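PDB 2YWD: glutamine amidotransferase subunit pdxT from Thermus thermophilus, which probably hydrolyses glutamine to glutamate and ammonia, the ammonia being passed to the partner subunit PdxS for synthesis of pyridoxal 5'-phosphate. Local coordinates for residues V5-L10 and E16-L21; K22-E27 and Y184-A189; P158-Q163 and S169-E174. One frame throughout, in Å; residues are numbered along the deposited sequence.

The three contacts lie around one sheet, and two reach the predicted charge-relay residues His172 and Glu174. Interactions 1 and 2 follow each other along the chain, and their centres lie about 11 Å apart. They meet at the helix end, where Ile26 N reaches Leu21 O, and at Val5, whose CB is 3.8 Å from Ile26 CG2 and whose CG2 is 3.9 Å from Leu186 CD2. Interaction 3 is centred about 16 Å from each of the other two. It holds both charge-relay residues. Interaction 1 reaches this site through Glu16 and through His17, whose CE1 lies 3.4 Å from Glu174 OE1. Interaction 2 joins interaction 3 farther off, where Tyr184 OH and Arg162 NH1 are 3.1 Å apart, a probable hydrogen bond.

Interaction 1 of 3, residues V5-L10 and E16-L21; sequences VGVLAL and EHKEAL
His17 is the first residue of helix segment 16-21 to meet the strand. Its CB rests against both methyls of Val7, 4.0 Å from Val7 CG1, and the two side chains cross at about a right angle. The imidazole goes on past the valine to other partners. His17 NE2 is hydrogen-bonded to Thr80 OG1 and His17 ND1 to His182 NE2, so both ring nitrogens are held and the ring is fixed in its rotation. Lys18 comes next. It touches through CG alone, with Lys18 CG 4.3 Å from Val7 CG2. One turn after His17, Leu21 makes its close contacts with CD1, which lies against the strand. Leu21 CD1 lies 3.8 Å from Val5 CG1 and 3.9 Å from Val7 CG2, bridging two residues that point to the same side of the strand. Val5 carries CG1 anti to its backbone N (chi1 -176°), which brings that methyl to the leucine. No hydrogen bond crosses the contact. Strand 5-8 and helix 16-21 run nearly antiparallel, at 160°, and their axes come within 9.0 Å of each other. This is the first strand-helix pair of a beta-alpha-beta unit, completed by strand 29-31, in the class I glutamine amidotransferase fold.

Interaction 2 of 3, residues K22-E27 and Y184-A189; sequences KRLGIE and YFLELA
Two leucine methyls meet unusually closely here: Leu24 CD1 and Leu186 CD1 are 3.5 Å apart, tighter than normal van der Waals contact. The two side chains reach toward each other tip to tip, one from the loop and one from the helix. Leu24 CD1 also lies 4.1 Å from Leu186 CG. Ile26 adds a second touch from the same loop. Its CG1 is 4.0 Å from Leu186 CD1, and the two side chains slide past each other in opposite directions. One methyl of Leu186 therefore serves both loop residues. Leu186 holds its CG anti to the carbonyl carbon (chi1 -62°), and from there CD1 reaches the loop. The contact is wholly apolar, with no hydrogen bond across it.

Leu24 and Ile26 lie at the turn that ends helix 14-22. A type I turn runs from Lys22 to Gly25, and Gly25 N hydrogen-bonds to Lys22 O at 2.8 Å. Gly25 has positive phi (76°) and is the C-prime residue of a Schellman motif, in which Ile26 N returns to Leu21 O. Ile26 and Leu186 also touch strand 5-8, while Leu24 touches Pro179. The contact thus joins the turn between helix 14-22 and strand 29-31 to helix 180-189, whose Phe185 packs on strands 42-45 and 76-80.

Interaction 3 of 3, residues P158-Q163 and S169-E174; sequences PVLVRQ and SSFHPE
Val159 and Phe171 bury the most surface in this contact, and Leu160 follows. The carbonyl of Val159 is the polar centre. Ser170 N donates to Val159 O at 3.0 Å, in the carbonyl plane, with an N-H...O angle of 154°. Ser169 CA adds a CA-H...O contact to the same oxygen at 3.2 Å. Phe171 CE2 is also near this oxygen, approached obliquely.

The side chains of Val159 and Phe171 cross at about a right angle, with Val159 CG2 3.9 Å from Phe171 CE2. Phe171 CG stands between its backbone N and carbonyl carbon (chi1 58°), which turns the ring back over its own segment and against Val159 and Leu160. Leu160 CB meets the edge of the ring near its plane, 4.0 Å from Phe171 CE2. Ser169 CB lies over one ring face, offset toward the rim. Beyond the two segments, Leu181 and Phe131 also touch Phe171. With alanine in place of Phe171, a gap would probably open between Val159, Leu160 and Leu181, and Ser169 CB would lose the ring it packs on.

Leu160 and Ser169 form an antiparallel non-hydrogen-bonded pair, and Leu160 CD1 packs 3.7 Å from Ser169 CB. Ser169 OG donates to Phe171 O at 2.9 Å, which ties down the chain just before His172. On the other edge of strand 157-163, Val159 and Leu160 both face Ala152 in a classic beta bulge.

The chain then enters the predicted charge relay. His172 ND1 donates to Glu174 OE2 at 2.7 Å, on the syn side but tilted out of the carboxylate plane. The oxygen lies near the imidazole plane. The histidine side chain touches Cys81, the predicted nucleophile. This is consistent with the Cys-His-Glu catalytic triad of class I glutamine amidotransferases.

Interaction 1 of 3, residues V5-L10 and E16-L21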
loop_
_atom_site.group_PDB
_atom_site.type_symbol
_atom_site.label_atom_id
_atom_site.label_comp_id
_atom_site.label_asym_id
_atom_site.label_seq_id
_atom_site.Cartn_x
_atom_site.Cartn_y
_atom_site.Cartn_z
ATOM N N VAL A 5 0.136 -15.187 0.249
ATOM C CA VAL A 5 0.136 -13.775 0.638
ATOM C C VAL A 5 1.487 -13.371 1.218
ATOM O O VAL A 5 1.999 -14.010 2.137
ATOM C CB VAL A 5 -0.951 -13.473 1.692
ATOM C CG1 VAL A 5 -0.973 -11.981 1.999
ATOM C CG2 VAL A 5 -2.317 -13.930 1.189
ATOM N N GLY A 6 2.064 -12.302 0.681
ATOM C CA GLY A 6 3.345 -11.855 1.185
ATOM C C GLY A 6 3.344 -10.394 1.583
ATOM O O GLY A 6 2.435 -9.638 1.233
ATOM N N VAL A 7 4.363 -10.008 2.343
ATOM C CA VAL A 7 4.540 -8.625 2.776
ATOM C C VAL A 7 5.995 -8.307 2.453
ATOM O O VAL A 7 6.890 -9.044 2.862
ATOM C CB VAL A 7 4.315 -8.461 4.295
ATOM C CG1 VAL A 7 4.463 -6.992 4.686
ATOM C CG2 VAL A 7 2.929 -8.969 4.679
ATOM N N LEU A 8 6.232 -7.237 1.697
ATOM C CA LEU A 8 7.598 -6.858 1.337
ATOM C C LEU A 8 8.332 -6.559 2.635
ATOM O O LEU A 8 7.886 -5.725 3.426
ATOM C CB LEU A 8 7.591 -5.628 0.431
ATOM C CG LEU A 8 8.920 -5.276 -0.242
ATOM C CD1 LEU A 8 9.382 -6.430 -1.130
ATOM C CD2 LEU A 8 8.738 -4.017 -1.070
ATOM N N ALA A 9 9.449 -7.246 2.860
ATOM C CA ALA A 9 10.206 -7.073 4.099
ATOM C C ALA A 9 11.649 -6.621 3.901
ATOM O O ALA A 9 12.567 -7.170 4.509
ATOM C CB ALA A 9 10.178 -8.373 4.897
ATOM N N LEU A 10 11.847 -5.618 3.057
ATOM C CA LEU A 10 13.181 -5.096 2.806
ATOM C C LEU A 10 13.555 -4.069 3.870
ATOM O O LEU A 10 14.725 -3.933 4.237
ATOM C CB LEU A 10 13.234 -4.448 1.423
ATOM C CG LEU A 10 12.980 -5.394 0.246
ATOM C CD1 LEU A 10 13.013 -4.608 -1.051
ATOM C CD2 LEU A 10 14.030 -6.498 0.235
ATOM N N GLU A 16 3.841 -5.501 11.530
ATOM C CA GLU A 16 2.449 -5.171 11.825
ATOM C C GLU A 16 1.456 -5.762 10.822
ATOM O O GLU A 16 0.342 -6.137 11.198
ATOM C CB GLU A 16 2.267 -3.650 11.891
ATOM C CG GLU A 16 2.789 -2.982 13.161
ATOM C CD GLU A 16 4.302 -3.033 13.304
ATOM O OE1 GLU A 16 5.007 -3.217 12.285
ATOM O OE2 GLU A 16 4.788 -2.873 14.443
ATOM N N HIS A 17 1.839 -5.831 9.549
ATOM C CA HIS A 17 0.947 -6.405 8.539
ATOM C C HIS A 17 0.848 -7.923 8.697
ATOM O O HIS A 17 -0.221 -8.506 8.500
ATOM C CB HIS A 17 1.424 -6.051 7.123
ATOM C CG HIS A 17 0.961 -4.704 6.649
ATOM N ND1 HIS A 17 -0.355 -4.437 6.332
ATOM C CD2 HIS A 17 1.641 -3.554 6.422
ATOM C CE1 HIS A 17 -0.465 -3.183 5.929
ATOM N NE2 HIS A 17 0.733 -2.625 5.974
ATOM N N LYS A 18 1.960 -8.562 9.050
ATOM C CA LYS A 18 1.951 -10.008 9.251
ATOM C C LYS A 18 1.003 -10.336 10.404
ATOM O O LYS A 18 0.235 -11.291 10.336
ATOM C CB LYS A 18 3.354 -10.517 9.587
ATOM C CG LYS A 18 4.381 -10.303 8.489
ATOM C CD LYS A 18 5.736 -10.901 8.867
ATOM C CE LYS A 18 5.721 -12.432 8.827
ATOM N NZ LYS A 18 4.770 -13.049 9.795
ATOM N N GLU A 19 1.068 -9.533 11.462
ATOM C CA GLU A 19 0.213 -9.727 12.627
ATOM C C GLU A 19 -1.247 -9.513 12.256
ATOM O O GLU A 19 -2.122 -10.271 12.675
ATOM C CB GLU A 19 0.607 -8.757 13.740
ATOM C CG GLU A 19 1.984 -9.007 14.317
ATOM C CD GLU A 19 2.404 -7.930 15.295
ATOM O OE1 GLU A 19 3.508 -8.046 15.871
ATOM O OE2 GLU A 19 1.632 -6.964 15.486
ATOM N N ALA A 20 -1.510 -8.477 11.465
ATOM C CA ALA A 20 -2.871 -8.184 11.041
ATOM C C ALA A 20 -3.411 -9.328 10.189
ATOM O O ALA A 20 -4.583 -9.694 10.297
ATOM C CB ALA A 20 -2.909 -6.875 10.254
ATOM N N LEU A 21 -2.553 -9.896 9.347
ATOM C CA LEU A 21 -2.953 -10.997 8.475
ATOM C C LEU A 21 -3.268 -12.280 9.239
ATOM O O LEU A 21 -4.011 -13.132 8.748
ATOM C CB LEU A 21 -1.870 -11.257 7.420
ATOM C CG LEU A 21 -1.798 -10.200 6.308
ATOM C CD1 LEU A 21 -0.557 -10.413 5.446
ATOM C CD2 LEU A 21 -3.060 -10.284 5.457
#

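Interaction 2 of 3, residues K22-E27 and Y184-A189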
loop_
_atom_site.group_PDB
_atom_site.type_symbol
_atom_site.label_atom_id
_atom_site.label_comp_id
_atom_site.label_asym_id
_atom_site.label_seq_id
_atom_site.Cartn_x
_atom_site.Cartn_y
_atom_site.Cartn_z
ATOM N N LYS A 22 -2.710 -12.427 10.436
ATOM C CA LYS A 22 -2.981 -13.619 11.233
ATOM C C LYS A 22 -4.467 -13.695 11.575
ATOM O O LYS A 22 -5.036 -14.782 11.661
ATOM C CB LYS A 22 -2.158 -13.609 12.524
ATOM C CG LYS A 22 -0.658 -13.741 12.312
ATOM C CD LYS A 22 0.096 -13.792 13.641
ATOM C CE LYS A 22 -0.076 -12.505 14.438
ATOM N NZ LYS A 22 0.724 -12.500 15.698
ATOM N N ARG A 23 -5.096 -12.537 11.758
ATOM C CA ARG A 23 -6.516 -12.493 12.092
ATOM C C ARG A 23 -7.380 -13.012 10.950
ATOM O O ARG A 23 -8.572 -13.264 11.124
ATOM C CB ARG A 23 -6.939 -11.068 12.463
ATOM C CG ARG A 23 -6.225 -10.530 13.694
ATOM C CD ARG A 23 -6.980 -9.371 14.331
ATOM N NE ARG A 23 -6.264 -8.851 15.493
ATOM C CZ ARG A 23 -5.157 -8.115 15.423
ATOM N NH1 ARG A 23 -4.637 -7.799 14.244
ATOM N NH2 ARG A 23 -4.556 -7.709 16.536
ATOM N N LEU A 24 -6.773 -13.160 9.776
ATOM C CA LEU A 24 -7.484 -13.675 8.618
ATOM C C LEU A 24 -7.075 -15.134 8.402
ATOM O O LEU A 24 -7.419 -15.744 7.390
ATOM C CB LEU A 24 -7.154 -12.845 7.370
ATOM C CG LEU A 24 -7.586 -11.373 7.386
ATOM C CD1 LEU A 24 -7.297 -10.751 6.027
ATOM C CD2 LEU A 24 -9.072 -11.263 7.699
ATOM N N GLY A 25 -6.336 -15.677 9.365
ATOM C CA GLY A 25 -5.881 -17.054 9.279
ATOM C C GLY A 25 -4.726 -17.227 8.308
ATOM O O GLY A 25 -4.420 -18.346 7.890
ATOM N N ILE A 26 -4.075 -16.119 7.965
ATOM C CA ILE A 26 -2.960 -16.126 7.019
ATOM C C ILE A 26 -1.589 -16.038 7.687
ATOM O O ILE A 26 -1.396 -15.279 8.633
ATOM C CB ILE A 26 -3.078 -14.934 6.025
ATOM C CG1 ILE A 26 -4.334 -15.083 5.157
ATOM C CG2 ILE A 26 -1.828 -14.841 5.154
ATOM C CD1 ILE A 26 -4.250 -16.183 4.130
ATOM N N GLU A 27 -0.648 -16.841 7.199
ATOM C CA GLU A 27 0.722 -16.803 7.692
ATOM C C GLU A 27 1.480 -16.148 6.546
ATOM O O GLU A 27 1.839 -16.799 5.567
ATOM C CB GLU A 27 1.257 -18.212 7.963
ATOM C CG GLU A 27 0.838 -18.763 9.317
ATOM C CD GLU A 27 1.294 -17.880 10.470
ATOM O OE1 GLU A 27 2.514 -17.628 10.581
ATOM O OE2 GLU A 27 0.434 -17.439 11.266
ATOM N N TYR A 184 -10.700 -7.290 2.567
ATOM C CA TYR A 184 -11.197 -6.668 1.339
ATOM C C TYR A 184 -10.134 -6.849 0.252
ATOM O O TYR A 184 -10.444 -7.189 -0.895
ATOM C CB TYR A 184 -11.452 -5.176 1.577
ATOM C CG TYR A 184 -11.805 -4.392 0.333
ATOM C CD1 TYR A 184 -13.090 -4.438 -0.207
ATOM C CD2 TYR A 184 -10.845 -3.619 -0.318
ATOM C CE1 TYR A 184 -13.411 -3.729 -1.370
ATOM C CE2 TYR A 184 -11.151 -2.913 -1.476
ATOM C CZ TYR A 184 -12.435 -2.970 -1.997
ATOM O OH TYR A 184 -12.739 -2.271 -3.146
ATOM N N PHE A 185 -8.878 -6.621 0.625
ATOM C CA PHE A 185 -7.760 -6.766 -0.304
ATOM C C PHE A 185 -7.586 -8.214 -0.764
ATOM O O PHE A 185 -7.419 -8.479 -1.959
ATOM C CB PHE A 185 -6.459 -6.265 0.344
ATOM C CG PHE A 185 -5.224 -6.554 -0.474
ATOM C CD1 PHE A 185 -5.134 -6.132 -1.798
ATOM C CD2 PHE A 185 -4.159 -7.262 0.077
ATOM C CE1 PHE A 185 -4.000 -6.412 -2.565
ATOM C CE2 PHE A 185 -3.019 -7.548 -0.681
ATOM C CZ PHE A 185 -2.941 -7.121 -2.005
ATOM N N LEU A 186 -7.625 -9.153 0.175
ATOM C CA LEU A 186 -7.461 -10.558 -0.184
ATOM C C LEU A 186 -8.581 -11.023 -1.110
ATOM O O LEU A 186 -8.356 -11.829 -2.014
ATOM C CB LEU A 186 -7.424 -11.433 1.070
ATOM C CG LEU A 186 -6.269 -11.153 2.033
ATOM C CD1 LEU A 186 -6.210 -12.265 3.074
ATOM C CD2 LEU A 186 -4.953 -11.075 1.263
ATOM N N GLU A 187 -9.785 -10.514 -0.883
ATOM C CA GLU A 187 -10.925 -10.880 -1.714
ATOM C C GLU A 187 -10.708 -10.416 -3.153
ATOM O O GLU A 187 -10.957 -11.166 -4.095
ATOM C CB GLU A 187 -12.214 -10.268 -1.151
ATOM C CG GLU A 187 -12.690 -10.903 0.155
ATOM C CD GLU A 187 -13.400 -12.235 -0.050
ATOM O OE1 GLU A 187 -14.535 -12.228 -0.573
ATOM O OE2 GLU A 187 -12.823 -13.290 0.308
ATOM N N LEU A 188 -10.233 -9.186 -3.328
ATOM C CA LEU A 188 -10.007 -8.678 -4.674
ATOM C C LEU A 188 -8.808 -9.370 -5.334
ATOM O O LEU A 188 -8.697 -9.400 -6.562
ATOM C CB LEU A 188 -9.819 -7.152 -4.647
ATOM C CG LEU A 188 -8.532 -6.505 -4.129
ATOM C CD1 LEU A 188 -7.437 -6.598 -5.187
ATOM C CD2 LEU A 188 -8.806 -5.041 -3.809
ATOM N N ALA A 189 -7.923 -9.935 -4.517
ATOM C CA ALA A 189 -6.749 -10.640 -5.030
ATOM C C ALA A 189 -7.128 -12.082 -5.361
ATOM O O ALA A 189 -6.343 -12.826 -5.950
ATOM C CB ALA A 189 -5.629 -10.622 -3.995
#

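Interaction 3 of 3, residues P158-Q163 and S169-E174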
loop_
_atom_site.group_PDB
_atom_site.type_symbol
_atom_site.label_atom_id
_atom_site.label_comp_id
_atom_site.label_asym_id
_atom_site.label_seq_id
_atom_site.Cartn_x
_atom_site.Cartn_y
_atom_site.Cartn_z
ATOM N N PRO A 158 -9.097 12.162 -0.897
ATOM C CA PRO A 158 -8.971 10.713 -1.079
ATOM C C PRO A 158 -7.861 10.162 -0.183
ATOM O O PRO A 158 -6.764 10.722 -0.153
ATOM C CB PRO A 158 -8.604 10.579 -2.556
ATOM C CG PRO A 158 -9.247 11.774 -3.178
ATOM C CD PRO A 158 -8.919 12.862 -2.183
ATOM N N VAL A 159 -8.147 9.082 0.542
ATOM C CA VAL A 159 -7.154 8.455 1.415
ATOM C C VAL A 159 -7.030 6.952 1.165
ATOM O O VAL A 159 -6.101 6.312 1.652
ATOM C CB VAL A 159 -7.459 8.704 2.911
ATOM C CG1 VAL A 159 -7.348 10.198 3.210
ATOM C CG2 VAL A 159 -8.838 8.183 3.267
ATOM N N LEU A 160 -7.980 6.394 0.421
ATOM C CA LEU A 160 -7.953 4.975 0.056
ATOM C C LEU A 160 -8.392 4.929 -1.401
ATOM O O LEU A 160 -9.505 5.337 -1.729
ATOM C CB LEU A 160 -8.915 4.141 0.908
ATOM C CG LEU A 160 -8.936 2.645 0.539
ATOM C CD1 LEU A 160 -7.557 2.038 0.801
ATOM C CD2 LEU A 160 -9.993 1.904 1.352
ATOM N N VAL A 161 -7.511 4.450 -2.276
ATOM C CA VAL A 161 -7.832 4.396 -3.693
ATOM C C VAL A 161 -7.541 3.030 -4.289
ATOM O O VAL A 161 -6.707 2.282 -3.781
ATOM C CB VAL A 161 -7.042 5.458 -4.483
ATOM C CG1 VAL A 161 -7.330 6.845 -3.927
ATOM C CG2 VAL A 161 -5.550 5.156 -4.414
ATOM N N ARG A 162 -8.231 2.716 -5.378
ATOM C CA ARG A 162 -8.059 1.435 -6.045
ATOM C C ARG A 162 -7.998 1.574 -7.562
ATOM O O ARG A 162 -8.727 2.366 -8.158
ATOM C CB ARG A 162 -9.203 0.490 -5.664
ATOM C CG ARG A 162 -9.202 -0.829 -6.428
ATOM C CD ARG A 162 -10.332 -1.752 -5.985
ATOM N NE ARG A 162 -10.366 -2.974 -6.788
ATOM C CZ ARG A 162 -11.202 -3.991 -6.592
ATOM N NH1 ARG A 162 -12.092 -3.955 -5.609
ATOM N NH2 ARG A 162 -11.149 -5.051 -7.389
ATOM N N GLN A 163 -7.105 0.804 -8.167
ATOM C CA GLN A 163 -6.938 0.778 -9.610
ATOM C C GLN A 163 -6.763 -0.688 -9.963
ATOM O O GLN A 163 -5.657 -1.223 -9.884
ATOM C CB GLN A 163 -5.698 1.566 -10.024
ATOM C CG GLN A 163 -5.369 1.461 -11.500
ATOM C CD GLN A 163 -4.059 2.138 -11.847
ATOM O OE1 GLN A 163 -3.949 3.365 -11.809
ATOM N NE2 GLN A 163 -3.052 1.339 -12.178
ATOM N N SER A 169 -3.379 3.105 0.459
ATOM C CA SER A 169 -3.925 3.938 1.528
ATOM C C SER A 169 -2.844 4.846 2.105
ATOM O O SER A 169 -1.667 4.489 2.124
ATOM C CB SER A 169 -4.502 3.067 2.652
ATOM O OG SER A 169 -3.490 2.306 3.290
ATOM N N SER A 170 -3.238 6.026 2.572
ATOM C CA SER A 170 -2.266 6.932 3.168
ATOM C C SER A 170 -2.232 6.681 4.675
ATOM O O SER A 170 -1.376 7.220 5.385
ATOM C CB SER A 170 -2.629 8.390 2.872
ATOM O OG SER A 170 -3.983 8.653 3.179
ATOM N N PHE A 171 -3.162 5.848 5.148
ATOM C CA PHE A 171 -3.255 5.491 6.564
ATOM C C PHE A 171 -2.811 4.045 6.814
ATOM O O PHE A 171 -2.591 3.283 5.874
ATOM C CB PHE A 171 -4.684 5.703 7.079
ATOM C CG PHE A 171 -5.727 4.927 6.328
ATOM C CD1 PHE A 171 -6.090 3.649 6.734
ATOM C CD2 PHE A 171 -6.355 5.482 5.213
ATOM C CE1 PHE A 171 -7.062 2.929 6.044
ATOM C CE2 PHE A 171 -7.332 4.774 4.515
ATOM C CZ PHE A 171 -7.686 3.494 4.932
ATOM N N HIS A 172 -2.694 3.676 8.088
ATOM C CA HIS A 172 -2.222 2.351 8.485
ATOM C C HIS A 172 -3.291 1.413 9.039
ATOM O O HIS A 172 -3.538 1.389 10.248
ATOM C CB HIS A 172 -1.128 2.502 9.544
ATOM C CG HIS A 172 0.076 3.254 9.076
ATOM N ND1 HIS A 172 1.165 2.633 8.504
ATOM C CD2 HIS A 172 0.368 4.575 9.104
ATOM C CE1 HIS A 172 2.078 3.540 8.203
ATOM N NE2 HIS A 172 1.620 4.727 8.558
ATOM N N PRO A 173 -3.929 0.616 8.173
ATOM C CA PRO A 173 -4.954 -0.296 8.688
ATOM C C PRO A 173 -4.347 -1.341 9.620
ATOM O O PRO A 173 -5.027 -1.868 10.504
ATOM C CB PRO A 173 -5.532 -0.919 7.420
ATOM C CG PRO A 173 -4.354 -0.921 6.485
ATOM C CD PRO A 173 -3.757 0.453 6.719
ATOM N N GLU A 174 -3.062 -1.629 9.423
ATOM C CA GLU A 174 -2.362 -2.619 10.239
ATOM C C GLU A 174 -2.078 -2.098 11.645
ATOM O O GLU A 174 -1.607 -2.847 12.506
ATOM C CB GLU A 174 -1.044 -3.044 9.573
ATOM C CG GLU A 174 0.103 -2.042 9.721
ATOM C CD GLU A 174 0.007 -0.850 8.786
ATOM O OE1 GLU A 174 -1.041 -0.674 8.124
ATOM O OE2 GLU A 174 0.993 -0.081 8.714
#